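Local atomic coordinates of phosphatase (Mycoplasma pneumoniae M129, PDB entry 1T71), a protein that binds two iron ions and probably hydrolyses phosphoester bonds, perhaps those of 2',3'-cyclic nucleotides, as a phosphatase or phosphodiesterase of the YmdB-like family. Residues Ser4-Ile8 / Tyr33-Ile39; Arg19-Lys23 / Phe58-Ala62; Trp74-Leu80 / Phe99-Leu104; Gly105-Leu109 / Arg119-Leu123. Residues are numbered along the deposited sequence.

The four contacts lie in a two-sheet metallophosphatase fold around a two-iron site. Interaction 1 joins strands 6-10 and 37-41 of one sheet. Interaction 4 is the hairpin at the edge of the other. The two touch where I39 CD1 meets I120 CD1 at 3.9 Å. Interaction 2 pairs helices 15-23 and 53-62; its centre is about 17 Å from that of interaction 1, and the L59 side chain is about 12 Å from an iron. Interaction 3 is nearer the site, with the W74 side chain about 10 Å from an iron. Its second segment runs directly into interaction 4, where the N122 side chain is about 4 Å from that of the iron ligand H158.

Interaction 1 of 4, residues Ser4-Ile8 / Tyr33-Ile39; sequences SIKFI and YQADLVI
The carboxylate of D36 accepts a hydrogen bond from the backbone amide of K6: K6 N to D36 OD2 is 2.9 Å and nearly straight. A water also donates to D36 OD2 (2.6 Å) and to S4 O (2.7 Å). K6 O accepts from D36 N at 2.7 Å and, weakly, from L37 N at 3.3 Å. The parallel ladder continues with I8 N to L37 O at 3.1 Å and I39 N to I8 O at 2.9 Å. F7 pairs with L37 and I8 with V38, CA atoms 5.0 and 4.9 Å apart. Short strands 6-8 and 37-39 cross at -28°. This is a right-handed beta-alpha-beta crossover: helix 26-33 ends in a Schellman motif at Q34, whose phi is positive, and the chain returns beside strand 6-10. On one face F7 CE2 meets L37 CD1 at 3.7 Å, facing I118 and I154 of the second sheet. On the other, I8 (m, t) sets CD1 3.6 Å from A35 CB and 4.2 Å from Y33 CD1.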
loop_
_atom_site.group_PDB
_atom_site.type_symbol
_atom_site.label_atom_id
_atom_site.label_comp_id
_atom_site.label_asym_id
_atom_site.label_seq_id
_atom_site.Cartn_x
_atom_site.Cartn_y
_atom_site.Cartn_z
ATOM N N SER A 4 -4.391 -19.139 -14.214
ATOM C CA SER A 4 -4.634 -18.099 -13.237
ATOM C C SER A 4 -3.440 -17.165 -13.188
ATOM O O SER A 4 -2.411 -17.420 -13.807
ATOM C CB SER A 4 -4.837 -18.723 -11.861
ATOM O OG SER A 4 -3.673 -19.409 -11.437
ATOM N N ILE A 5 -3.590 -16.079 -12.442
ATOM C CA ILE A 5 -2.521 -15.117 -12.277
ATOM C C ILE A 5 -2.278 -15.021 -10.774
ATOM O O ILE A 5 -3.205 -14.801 -9.994
ATOM C CB ILE A 5 -2.916 -13.748 -12.849
ATOM C CG1 ILE A 5 -3.291 -13.903 -14.324
ATOM C CG2 ILE A 5 -1.762 -12.775 -12.714
ATOM C CD1 ILE A 5 -3.846 -12.646 -14.970
ATOM N N LYS A 6 -1.028 -15.224 -10.378
ATOM C CA LYS A 6 -0.648 -15.181 -8.980
ATOM C C LYS A 6 0.011 -13.852 -8.654
ATOM O O LYS A 6 0.998 -13.468 -9.287
ATOM C CB LYS A 6 0.286 -16.352 -8.680
ATOM C CG LYS A 6 -0.421 -17.683 -8.800
ATOM C CD LYS A 6 0.518 -18.869 -8.833
ATOM C CE LYS A 6 -0.276 -20.145 -9.073
ATOM N NZ LYS A 6 0.583 -21.275 -9.515
ATOM N N PHE A 7 -0.552 -13.142 -7.677
ATOM C CA PHE A 7 -0.030 -11.837 -7.277
ATOM C C PHE A 7 0.494 -11.795 -5.854
ATOM O O PHE A 7 0.167 -12.643 -5.025
ATOM C CB PHE A 7 -1.107 -10.748 -7.345
ATOM C CG PHE A 7 -1.798 -10.621 -8.665
ATOM C CD1 PHE A 7 -2.774 -11.536 -9.046
ATOM C CD2 PHE A 7 -1.539 -9.531 -9.490
ATOM C CE1 PHE A 7 -3.495 -11.363 -10.225
ATOM C CE2 PHE A 7 -2.250 -9.346 -10.671
ATOM C CZ PHE A 7 -3.235 -10.265 -11.041
ATOM N N ILE A 8 1.287 -10.763 -5.583
ATOM C CA ILE A 8 1.828 -10.495 -4.256
ATOM C C ILE A 8 1.688 -8.988 -4.066
ATOM O O ILE A 8 2.218 -8.211 -4.862
ATOM C CB ILE A 8 3.324 -10.866 -4.131
ATOM C CG1 ILE A 8 3.479 -12.373 -3.930
ATOM C CG2 ILE A 8 3.949 -10.111 -2.950
ATOM C CD1 ILE A 8 4.936 -12.827 -3.800
ATOM N N TYR A 33 5.602 -18.528 -3.873
ATOM C CA TYR A 33 4.223 -18.470 -4.351
ATOM C C TYR A 33 4.101 -18.565 -5.866
ATOM O O TYR A 33 2.989 -18.566 -6.399
ATOM C CB TYR A 33 3.546 -17.173 -3.889
ATOM C CG TYR A 33 3.309 -17.082 -2.403
ATOM C CD1 TYR A 33 4.111 -16.277 -1.590
ATOM C CD2 TYR A 33 2.281 -17.804 -1.803
ATOM C CE1 TYR A 33 3.888 -16.193 -0.217
ATOM C CE2 TYR A 33 2.052 -17.730 -0.435
ATOM C CZ TYR A 33 2.856 -16.927 0.349
ATOM O OH TYR A 33 2.630 -16.875 1.699
ATOM N N GLN A 34 5.237 -18.657 -6.554
ATOM C CA GLN A 34 5.233 -18.715 -8.009
ATOM C C GLN A 34 4.488 -17.489 -8.496
ATOM O O GLN A 34 3.716 -17.557 -9.448
ATOM C CB GLN A 34 4.527 -19.974 -8.513
ATOM C CG GLN A 34 5.381 -21.230 -8.497
ATOM C CD GLN A 34 6.687 -21.061 -9.266
ATOM O OE1 GLN A 34 7.669 -20.520 -8.746
ATOM N NE2 GLN A 34 6.700 -21.513 -10.517
ATOM N N ALA A 35 4.718 -16.365 -7.828
ATOM C CA ALA A 35 4.053 -15.122 -8.183
ATOM C C ALA A 35 4.423 -14.688 -9.586
ATOM O O ALA A 35 5.546 -14.904 -10.037
ATOM C CB ALA A 35 4.423 -14.027 -7.191
ATOM N N ASP A 36 3.466 -14.077 -10.271
ATOM C CA ASP A 36 3.672 -13.581 -11.622
ATOM C C ASP A 36 3.926 -12.083 -11.566
ATOM O O ASP A 36 4.672 -11.539 -12.379
ATOM C CB ASP A 36 2.426 -13.832 -12.476
ATOM C CG ASP A 36 2.158 -15.306 -12.703
ATOM O OD1 ASP A 36 3.021 -15.984 -13.309
ATOM O OD2 ASP A 36 1.087 -15.786 -12.276
ATOM N N LEU A 37 3.304 -11.422 -10.591
ATOM C CA LEU A 37 3.418 -9.978 -10.451
ATOM C C LEU A 37 3.535 -9.522 -9.000
ATOM O O LEU A 37 2.965 -10.136 -8.096
ATOM C CB LEU A 37 2.196 -9.323 -11.092
ATOM C CG LEU A 37 2.031 -9.542 -12.596
ATOM C CD1 LEU A 37 0.621 -9.174 -13.022
ATOM C CD2 LEU A 37 3.065 -8.715 -13.345
ATOM N N VAL A 38 4.270 -8.433 -8.791
ATOM C CA VAL A 38 4.473 -7.869 -7.464
ATOM C C VAL A 38 4.044 -6.401 -7.465
ATOM O O VAL A 38 4.517 -5.602 -8.275
ATOM C CB VAL A 38 5.963 -7.955 -7.030
ATOM C CG1 VAL A 38 6.161 -7.272 -5.673
ATOM C CG2 VAL A 38 6.400 -9.406 -6.961
ATOM N N ILE A 39 3.135 -6.060 -6.559
ATOM C CA ILE A 39 2.624 -4.702 -6.440
ATOM C C ILE A 39 2.891 -4.229 -5.014
ATOM O O ILE A 39 2.754 -5.006 -4.061
ATOM C CB ILE A 39 1.100 -4.667 -6.691
ATOM C CG1 ILE A 39 0.769 -5.426 -7.980
ATOM C CG2 ILE A 39 0.608 -3.221 -6.778
ATOM C CD1 ILE A 39 -0.713 -5.591 -8.232
HETATM O O HOH W 1 -0.005 -18.113 -12.847
#

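Interaction 2 of 4, residues Arg19-Lys23 / Phe58-Ala62; sequences RNIIK and FLKEA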
loop_
_atom_site.group_PDB
_atom_site.type_symbol
_atom_site.label_atom_id
_atom_site.label_comp_id
_atom_site.label_asym_id
_atom_site.label_seq_id
_atom_site.Cartn_x
_atom_site.Cartn_y
_atom_site.Cartn_z
ATOM N N ARG A 19 12.793 -0.867 2.759
ATOM C CA ARG A 19 13.506 -1.119 1.513
ATOM C C ARG A 19 14.360 -2.374 1.618
ATOM O O ARG A 19 14.321 -3.233 0.740
ATOM C CB ARG A 19 14.384 0.087 1.155
ATOM C CG ARG A 19 13.954 0.795 -0.121
ATOM C CD ARG A 19 14.818 2.017 -0.417
ATOM N NE ARG A 19 14.414 3.148 0.409
ATOM C CZ ARG A 19 15.178 3.729 1.324
ATOM N NH1 ARG A 19 16.409 3.294 1.544
ATOM N NH2 ARG A 19 14.699 4.746 2.023
ATOM N N ASN A 20 15.118 -2.482 2.705
ATOM C CA ASN A 20 15.995 -3.628 2.912
ATOM C C ASN A 20 15.321 -4.977 3.118
ATOM O O ASN A 20 15.770 -5.983 2.568
ATOM C CB ASN A 20 16.944 -3.348 4.078
ATOM C CG ASN A 20 18.036 -2.369 3.704
ATOM O OD1 ASN A 20 18.647 -1.741 4.568
ATOM N ND2 ASN A 20 18.295 -2.240 2.403
ATOM N N ILE A 21 14.250 -5.025 3.902
ATOM C CA ILE A 21 13.614 -6.315 4.118
ATOM C C ILE A 21 12.934 -6.806 2.838
ATOM O O ILE A 21 12.756 -8.007 2.650
ATOM C CB ILE A 21 12.605 -6.269 5.295
ATOM C CG1 ILE A 21 12.169 -7.695 5.647
ATOM C CG2 ILE A 21 11.401 -5.395 4.940
ATOM C CD1 ILE A 21 11.374 -7.794 6.941
ATOM N N ILE A 22 12.569 -5.881 1.953
ATOM C CA ILE A 22 11.935 -6.264 0.697
ATOM C C ILE A 22 12.993 -6.794 -0.275
ATOM O O ILE A 22 12.768 -7.774 -0.987
ATOM C CB ILE A 22 11.193 -5.074 0.044
ATOM C CG1 ILE A 22 9.914 -4.769 0.830
ATOM C CG2 ILE A 22 10.876 -5.390 -1.416
ATOM C CD1 ILE A 22 9.081 -3.656 0.244
ATOM N N LYS A 23 14.147 -6.142 -0.301
ATOM C CA LYS A 23 15.226 -6.568 -1.183
ATOM C C LYS A 23 15.725 -7.952 -0.773
ATOM O O LYS A 23 16.010 -8.790 -1.618
ATOM C CB LYS A 23 16.384 -5.563 -1.133
ATOM C CG LYS A 23 17.519 -5.876 -2.095
ATOM C CD LYS A 23 16.976 -6.101 -3.499
ATOM C CE LYS A 23 18.079 -6.399 -4.507
ATOM N NZ LYS A 23 18.995 -5.240 -4.677
ATOM N N PHE A 58 15.390 1.589 -7.102
ATOM C CA PHE A 58 15.773 0.543 -6.157
ATOM C C PHE A 58 14.648 -0.498 -6.059
ATOM O O PHE A 58 14.886 -1.703 -6.194
ATOM C CB PHE A 58 16.023 1.136 -4.769
ATOM C CG PHE A 58 16.284 0.100 -3.706
ATOM C CD1 PHE A 58 17.584 -0.199 -3.311
ATOM C CD2 PHE A 58 15.228 -0.599 -3.121
ATOM C CE1 PHE A 58 17.828 -1.177 -2.348
ATOM C CE2 PHE A 58 15.463 -1.577 -2.163
ATOM C CZ PHE A 58 16.764 -1.868 -1.775
ATOM N N LEU A 59 13.428 -0.030 -5.804
ATOM C CA LEU A 59 12.282 -0.928 -5.690
ATOM C C LEU A 59 12.092 -1.694 -6.988
ATOM O O LEU A 59 11.789 -2.885 -6.991
ATOM C CB LEU A 59 11.004 -0.139 -5.372
ATOM C CG LEU A 59 10.892 0.414 -3.950
ATOM C CD1 LEU A 59 9.584 1.180 -3.815
ATOM C CD2 LEU A 59 10.957 -0.735 -2.938
ATOM N N LYS A 60 12.279 -0.989 -8.091
ATOM C CA LYS A 60 12.136 -1.577 -9.408
ATOM C C LYS A 60 13.173 -2.683 -9.625
ATOM O O LYS A 60 12.853 -3.757 -10.136
ATOM C CB LYS A 60 12.299 -0.486 -10.462
ATOM C CG LYS A 60 11.603 -0.784 -11.753
ATOM C CD LYS A 60 10.104 -0.909 -11.551
ATOM C CE LYS A 60 9.467 -1.421 -12.818
ATOM N NZ LYS A 60 9.875 -0.569 -13.964
ATOM N N GLU A 61 14.414 -2.428 -9.229
ATOM C CA GLU A 61 15.456 -3.431 -9.411
ATOM C C GLU A 61 15.335 -4.543 -8.385
ATOM O O GLU A 61 15.925 -5.607 -8.549
ATOM C CB GLU A 61 16.849 -2.794 -9.330
ATOM C CG GLU A 61 17.248 -2.240 -7.962
ATOM C CD GLU A 61 17.451 -3.326 -6.899
ATOM O OE1 GLU A 61 17.988 -4.411 -7.244
ATOM O OE2 GLU A 61 17.091 -3.089 -5.717
ATOM N N ALA A 62 14.570 -4.298 -7.327
ATOM C CA ALA A 62 14.388 -5.302 -6.285
ATOM C C ALA A 62 13.348 -6.336 -6.691
ATOM O O ALA A 62 13.235 -7.389 -6.060
ATOM C CB ALA A 62 13.982 -4.635 -4.976
#
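The polar link between these two helices is a salt bridge at the exposed edge. K23 NZ donates to E61 OE1 at 2.9 Å and, weakly, to E61 OE2 at 3.1 Å. Both carboxylate oxygens of E61 thus face the ammonium group, although this glutamate is poorly ordered. The other charged ends turn elsewhere. R19 NH2 bonds to the carbonyl O of T45, and K60 NZ forms a salt bridge with D88. Within the helices, K23 N donates to R19 O at 3.1 Å. A62 N is held weakly, by F58 O at 2.8 Å and L59 O at 3.1 Å. The short segments run nearly parallel, 17° apart, with axes 10.2 Å from each other. F58 fills much of the gap. R19 CD lies over one face of its ring, 4.1 Å from the centroid, in a CH-pi contact. R19 CG is 3.5 Å from F58 CE2, and K23 CB is 3.8 Å from F58 CZ. Further on, K23 CD packs on A62 CB at 3.6 Å. The contact joins helices 15-23 and 53-62 of the alpha/beta fold, and I22 also touches L243 of the adjacent sheet. R19 and K23 both use their methylene carbons for packing, while their charged ends find acceptors. The pairing therefore combines apolar contact with charge compensation.

Interaction 3 of 4, residues Trp74-Leu80 / Phe99-Leu104; sequences WFQKLDL and FAFHNL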
loop_
_atom_site.group_PDB
_atom_site.type_symbol
_atom_site.label_atom_id
_atom_site.label_comp_id
_atom_site.label_asym_id
_atom_site.label_seq_id
_atom_site.Cartn_x
_atom_site.Cartn_y
_atom_site.Cartn_z
ATOM N N TRP A 74 3.213 13.149 -2.779
ATOM C CA TRP A 74 3.954 14.282 -3.321
ATOM C C TRP A 74 5.023 14.936 -2.458
ATOM O O TRP A 74 5.440 16.063 -2.738
ATOM C CB TRP A 74 2.933 15.334 -3.765
ATOM C CG TRP A 74 1.808 14.721 -4.561
ATOM C CD1 TRP A 74 1.758 14.547 -5.918
ATOM C CD2 TRP A 74 0.616 14.116 -4.035
ATOM N NE1 TRP A 74 0.612 13.869 -6.267
ATOM C CE2 TRP A 74 -0.103 13.589 -5.132
ATOM C CE3 TRP A 74 0.091 13.963 -2.744
ATOM C CZ2 TRP A 74 -1.324 12.920 -4.976
ATOM C CZ3 TRP A 74 -1.124 13.300 -2.588
ATOM C CH2 TRP A 74 -1.816 12.785 -3.701
ATOM N N PHE A 75 5.502 14.241 -1.437
ATOM C CA PHE A 75 6.493 14.853 -0.572
ATOM C C PHE A 75 7.905 15.046 -1.133
ATOM O O PHE A 75 8.549 16.044 -0.815
ATOM C CB PHE A 75 6.558 14.117 0.762
ATOM C CG PHE A 75 7.210 14.919 1.842
ATOM C CD1 PHE A 75 8.546 14.717 2.167
ATOM C CD2 PHE A 75 6.498 15.917 2.501
ATOM C CE1 PHE A 75 9.162 15.497 3.137
ATOM C CE2 PHE A 75 7.106 16.701 3.472
ATOM C CZ PHE A 75 8.441 16.493 3.789
ATOM N N GLN A 76 8.396 14.119 -1.952
ATOM C CA GLN A 76 9.732 14.273 -2.522
ATOM C C GLN A 76 9.655 15.148 -3.782
ATOM O O GLN A 76 9.675 14.649 -4.913
ATOM C CB GLN A 76 10.334 12.897 -2.836
ATOM C CG GLN A 76 10.498 12.009 -1.591
ATOM C CD GLN A 76 11.434 12.607 -0.544
ATOM O OE1 GLN A 76 11.295 12.348 0.661
ATOM N NE2 GLN A 76 12.397 13.394 -0.997
ATOM N N LYS A 77 9.574 16.458 -3.556
ATOM C CA LYS A 77 9.446 17.462 -4.614
ATOM C C LYS A 77 10.476 17.421 -5.735
ATOM O O LYS A 77 10.134 17.593 -6.904
ATOM C CB LYS A 77 9.503 18.867 -4.020
ATOM C CG LYS A 77 8.964 18.999 -2.626
ATOM C CD LYS A 77 7.472 19.083 -2.602
ATOM C CE LYS A 77 7.029 19.422 -1.198
ATOM N NZ LYS A 77 7.738 20.640 -0.713
ATOM N N LEU A 78 11.736 17.219 -5.376
ATOM C CA LEU A 78 12.815 17.213 -6.359
ATOM C C LEU A 78 12.624 16.299 -7.567
ATOM O O LEU A 78 13.007 16.663 -8.675
ATOM C CB LEU A 78 14.148 16.879 -5.671
ATOM C CG LEU A 78 14.463 17.708 -4.418
ATOM C CD1 LEU A 78 15.840 17.355 -3.884
ATOM C CD2 LEU A 78 14.382 19.194 -4.753
ATOM N N ASP A 79 12.040 15.122 -7.364
ATOM C CA ASP A 79 11.847 14.183 -8.468
ATOM C C ASP A 79 10.395 13.843 -8.758
ATOM O O ASP A 79 10.137 12.922 -9.528
ATOM C CB ASP A 79 12.562 12.859 -8.182
ATOM C CG ASP A 79 13.992 13.040 -7.760
ATOM O OD1 ASP A 79 14.657 13.938 -8.314
ATOM O OD2 ASP A 79 14.455 12.270 -6.888
ATOM N N LEU A 80 9.437 14.557 -8.178
ATOM C CA LEU A 80 8.058 14.144 -8.420
ATOM C C LEU A 80 7.591 14.185 -9.868
ATOM O O LEU A 80 6.899 13.274 -10.306
ATOM C CB LEU A 80 7.076 14.894 -7.509
ATOM C CG LEU A 80 6.460 16.216 -7.914
ATOM C CD1 LEU A 80 5.401 16.614 -6.895
ATOM C CD2 LEU A 80 7.548 17.244 -8.007
ATOM N N PHE A 99 -6.557 21.051 -6.270
ATOM C CA PHE A 99 -5.254 20.577 -5.832
ATOM C C PHE A 99 -4.254 20.536 -6.985
ATOM O O PHE A 99 -4.544 19.981 -8.044
ATOM C CB PHE A 99 -5.403 19.173 -5.224
ATOM C CG PHE A 99 -4.101 18.536 -4.809
ATOM C CD1 PHE A 99 -3.818 17.219 -5.159
ATOM C CD2 PHE A 99 -3.172 19.238 -4.049
ATOM C CE1 PHE A 99 -2.628 16.604 -4.758
ATOM C CE2 PHE A 99 -1.978 18.635 -3.640
ATOM C CZ PHE A 99 -1.706 17.315 -3.996
ATOM N N ALA A 100 -3.086 21.142 -6.793
ATOM C CA ALA A 100 -2.056 21.093 -7.827
ATOM C C ALA A 100 -1.734 19.602 -7.836
ATOM O O ALA A 100 -1.868 18.951 -6.807
ATOM C CB ALA A 100 -0.835 21.895 -7.397
ATOM N N PHE A 101 -1.323 19.049 -8.968
ATOM C CA PHE A 101 -1.017 17.610 -9.040
ATOM C C PHE A 101 -2.271 16.755 -9.245
ATOM O O PHE A 101 -2.180 15.524 -9.327
ATOM C CB PHE A 101 -0.306 17.098 -7.773
ATOM C CG PHE A 101 0.912 17.891 -7.377
ATOM C CD1 PHE A 101 1.832 18.313 -8.331
ATOM C CD2 PHE A 101 1.134 18.217 -6.042
ATOM C CE1 PHE A 101 2.956 19.052 -7.959
ATOM C CE2 PHE A 101 2.253 18.954 -5.661
ATOM C CZ PHE A 101 3.164 19.373 -6.618
ATOM N N HIS A 102 -3.436 17.394 -9.322
ATOM C CA HIS A 102 -4.683 16.662 -9.529
ATOM C C HIS A 102 -4.616 15.921 -10.864
ATOM O O HIS A 102 -5.380 14.982 -11.103
ATOM C CB HIS A 102 -5.868 17.627 -9.538
ATOM C CG HIS A 102 -5.878 18.559 -10.713
ATOM N ND1 HIS A 102 -6.402 18.207 -11.938
ATOM C CD2 HIS A 102 -5.375 19.808 -10.865
ATOM C CE1 HIS A 102 -6.220 19.197 -12.795
ATOM N NE2 HIS A 102 -5.597 20.179 -12.169
ATOM N N ASN A 103 -3.698 16.355 -11.729
ATOM C CA ASN A 103 -3.508 15.739 -13.043
ATOM C C ASN A 103 -2.065 15.309 -13.295
ATOM O O ASN A 103 -1.658 15.127 -14.439
ATOM C CB ASN A 103 -3.954 16.692 -14.156
ATOM C CG ASN A 103 -3.150 17.985 -14.187
ATOM O OD1 ASN A 103 -3.250 18.761 -15.139
ATOM N ND2 ASN A 103 -2.361 18.227 -13.150
ATOM N N LEU A 104 -1.294 15.146 -12.226
ATOM C CA LEU A 104 0.099 14.721 -12.344
ATOM C C LEU A 104 0.170 13.193 -12.245
ATOM O O LEU A 104 0.202 12.635 -11.145
ATOM C CB LEU A 104 0.928 15.344 -11.221
ATOM C CG LEU A 104 2.460 15.278 -11.215
ATOM C CD1 LEU A 104 2.909 14.960 -9.800
ATOM C CD2 LEU A 104 2.985 14.234 -12.196
#
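An aromatic cluster of W74, F99 and F101 joins the loop that follows the metal ligand N71 to the loop ahead of strand 108-112. The W74 side chain is about 6 Å from that of N71. It is about 7 Å from that of H72, the probable proton donor. F99 points its edge at the face of the W74 six-membered ring. This T-shaped pair has centroids 5.1 Å apart and planes at 82°, with W74 CZ2 3.9 Å from F99 CE1. F101 lies nearly parallel to the W74 five-membered ring, at 3° and 4.9 Å between centroids, but slid aside so that the rings barely overlap. W74 CD1 comes within 3.7 Å of F101 CD2. A type II turn from F99 to H102 and a type I turn from F101 to L104 fold the second loop, so F99, F101 and L104 all point their CB atoms toward the first. H102 N to F99 O and L104 N to F101 O, each 3.1 Å, close these turns. L80, at the start of helix 80-83, lays CD1 over the F101 ring in a CH-pi contact, 3.9 Å from the centroid. L80 CD1 is also 4.2 Å from L104 CD1, which reaches the edge of the indole, 4.1 Å from W74 CD1. W74 NE1 is buried without a polar partner. F132 extends the cluster, stacking on F99 and meeting W74 steeply.

Interaction 4 of 4, residues Gly105-Leu109 / Arg119-Leu123; sequences GQGSL and RITNL
S108 extends its t side chain over T121. Their hydroxyls S108 OG and T121 OG1 are 2.8 Å apart and hydrogen-bonded. These two residues form the antiparallel non-hydrogen-bonded pair, CA atoms 4.3 Å apart. L109 and I120 form the next, hydrogen-bonded pair: L109 N to I120 O is 3.0 Å, and I120 N to L109 O is 2.9 Å. Before the ladder, N122 N reaches G107 O weakly at 3.4 Å. CA-H...O contacts of 3.2 Å, S108 CA to I120 O and R119 CA to L109 O, fill in between. The arrangement is a beta hairpin, its touching parts 160° apart in direction. G107, at phi/psi -102/-11, is not yet in strand conformation; S108 and L109 are extended. L109 (p, p) places CD1 4.4 Å from I120 CB, on the face away from S108 and T121. Strand 108-112 is the sheet edge, and 117-124 pairs on its other side with parallel strand 152-158. Helix 137-145 packs L144 on S108 and T121, while V90 touches L109 and I120.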
loop_
_atom_site.group_PDB
_atom_site.type_symbol
_atom_site.label_atom_id
_atom_site.label_comp_id
_atom_site.label_asym_id
_atom_site.label_seq_id
_atom_site.Cartn_x
_atom_site.Cartn_y
_atom_site.Cartn_z
ATOM N N GLY A 105 0.185 12.515 -13.390
ATOM C CA GLY A 105 0.256 11.063 -13.376
ATOM C C GLY A 105 -1.077 10.343 -13.493
ATOM O O GLY A 105 -2.077 10.945 -13.876
ATOM N N GLN A 106 -1.084 9.055 -13.147
ATOM C CA GLN A 106 -2.279 8.199 -13.231
ATOM C C GLN A 106 -2.931 7.876 -11.888
ATOM O O GLN A 106 -2.241 7.620 -10.903
ATOM C CB GLN A 106 -1.937 6.828 -13.824
ATOM C CG GLN A 106 -0.998 6.775 -14.992
ATOM C CD GLN A 106 -0.637 5.344 -15.339
ATOM O OE1 GLN A 106 0.183 4.711 -14.666
ATOM N NE2 GLN A 106 -1.266 4.818 -16.380
ATOM N N GLY A 107 -4.260 7.828 -11.881
ATOM C CA GLY A 107 -4.996 7.459 -10.683
ATOM C C GLY A 107 -5.451 6.009 -10.848
ATOM O O GLY A 107 -5.932 5.361 -9.909
ATOM N N SER A 108 -5.291 5.496 -12.062
ATOM C CA SER A 108 -5.658 4.121 -12.388
ATOM C C SER A 108 -4.954 3.762 -13.696
ATOM O O SER A 108 -4.780 4.619 -14.561
ATOM C CB SER A 108 -7.175 4.004 -12.568
ATOM O OG SER A 108 -7.558 2.683 -12.897
ATOM N N LEU A 109 -4.529 2.512 -13.837
ATOM C CA LEU A 109 -3.864 2.099 -15.068
ATOM C C LEU A 109 -4.302 0.715 -15.505
ATOM O O LEU A 109 -4.806 -0.073 -14.705
ATOM C CB LEU A 109 -2.338 2.144 -14.914
ATOM C CG LEU A 109 -1.584 1.171 -14.009
ATOM C CD1 LEU A 109 -1.634 -0.241 -14.568
ATOM C CD2 LEU A 109 -0.138 1.626 -13.910
ATOM N N ARG A 119 -6.555 -3.926 -14.283
ATOM C CA ARG A 119 -6.606 -2.536 -13.862
ATOM C C ARG A 119 -6.150 -2.374 -12.411
ATOM O O ARG A 119 -6.490 -3.186 -11.549
ATOM C CB ARG A 119 -8.030 -2.013 -14.014
ATOM C CG ARG A 119 -8.131 -0.514 -14.118
ATOM C CD ARG A 119 -9.555 -0.069 -14.421
ATOM N NE ARG A 119 -9.580 1.335 -14.805
ATOM C CZ ARG A 119 -9.496 1.773 -16.057
ATOM N NH1 ARG A 119 -9.394 0.917 -17.061
ATOM N NH2 ARG A 119 -9.497 3.076 -16.298
ATOM N N ILE A 120 -5.351 -1.343 -12.151
ATOM C CA ILE A 120 -4.888 -1.065 -10.795
ATOM C C ILE A 120 -5.307 0.356 -10.464
ATOM O O ILE A 120 -4.950 1.300 -11.175
ATOM C CB ILE A 120 -3.350 -1.172 -10.653
ATOM C CG1 ILE A 120 -2.884 -2.602 -10.933
ATOM C CG2 ILE A 120 -2.936 -0.768 -9.234
ATOM C CD1 ILE A 120 -1.369 -2.783 -10.844
ATOM N N THR A 121 -6.076 0.498 -9.388
ATOM C CA THR A 121 -6.582 1.793 -8.953
ATOM C C THR A 121 -6.200 2.082 -7.500
ATOM O O THR A 121 -6.227 1.192 -6.646
ATOM C CB THR A 121 -8.118 1.846 -9.097
ATOM O OG1 THR A 121 -8.468 1.596 -10.463
ATOM C CG2 THR A 121 -8.660 3.211 -8.686
ATOM N N ASN A 122 -5.858 3.339 -7.239
ATOM C CA ASN A 122 -5.449 3.813 -5.918
ATOM C C ASN A 122 -6.392 4.956 -5.540
ATOM O O ASN A 122 -6.653 5.842 -6.349
ATOM C CB ASN A 122 -3.984 4.292 -5.991
ATOM C CG ASN A 122 -3.437 4.797 -4.650
ATOM O OD1 ASN A 122 -3.784 4.287 -3.572
ATOM N ND2 ASN A 122 -2.546 5.786 -4.720
ATOM N N LEU A 123 -6.917 4.924 -4.321
ATOM C CA LEU A 123 -7.839 5.963 -3.862
ATOM C C LEU A 123 -7.538 6.383 -2.428
ATOM O O LEU A 123 -6.950 5.621 -1.660
ATOM C CB LEU A 123 -9.279 5.457 -3.935
ATOM C CG LEU A 123 -9.862 5.142 -5.316
ATOM C CD1 LEU A 123 -10.916 4.047 -5.191
ATOM C CD2 LEU A 123 -10.461 6.409 -5.916
#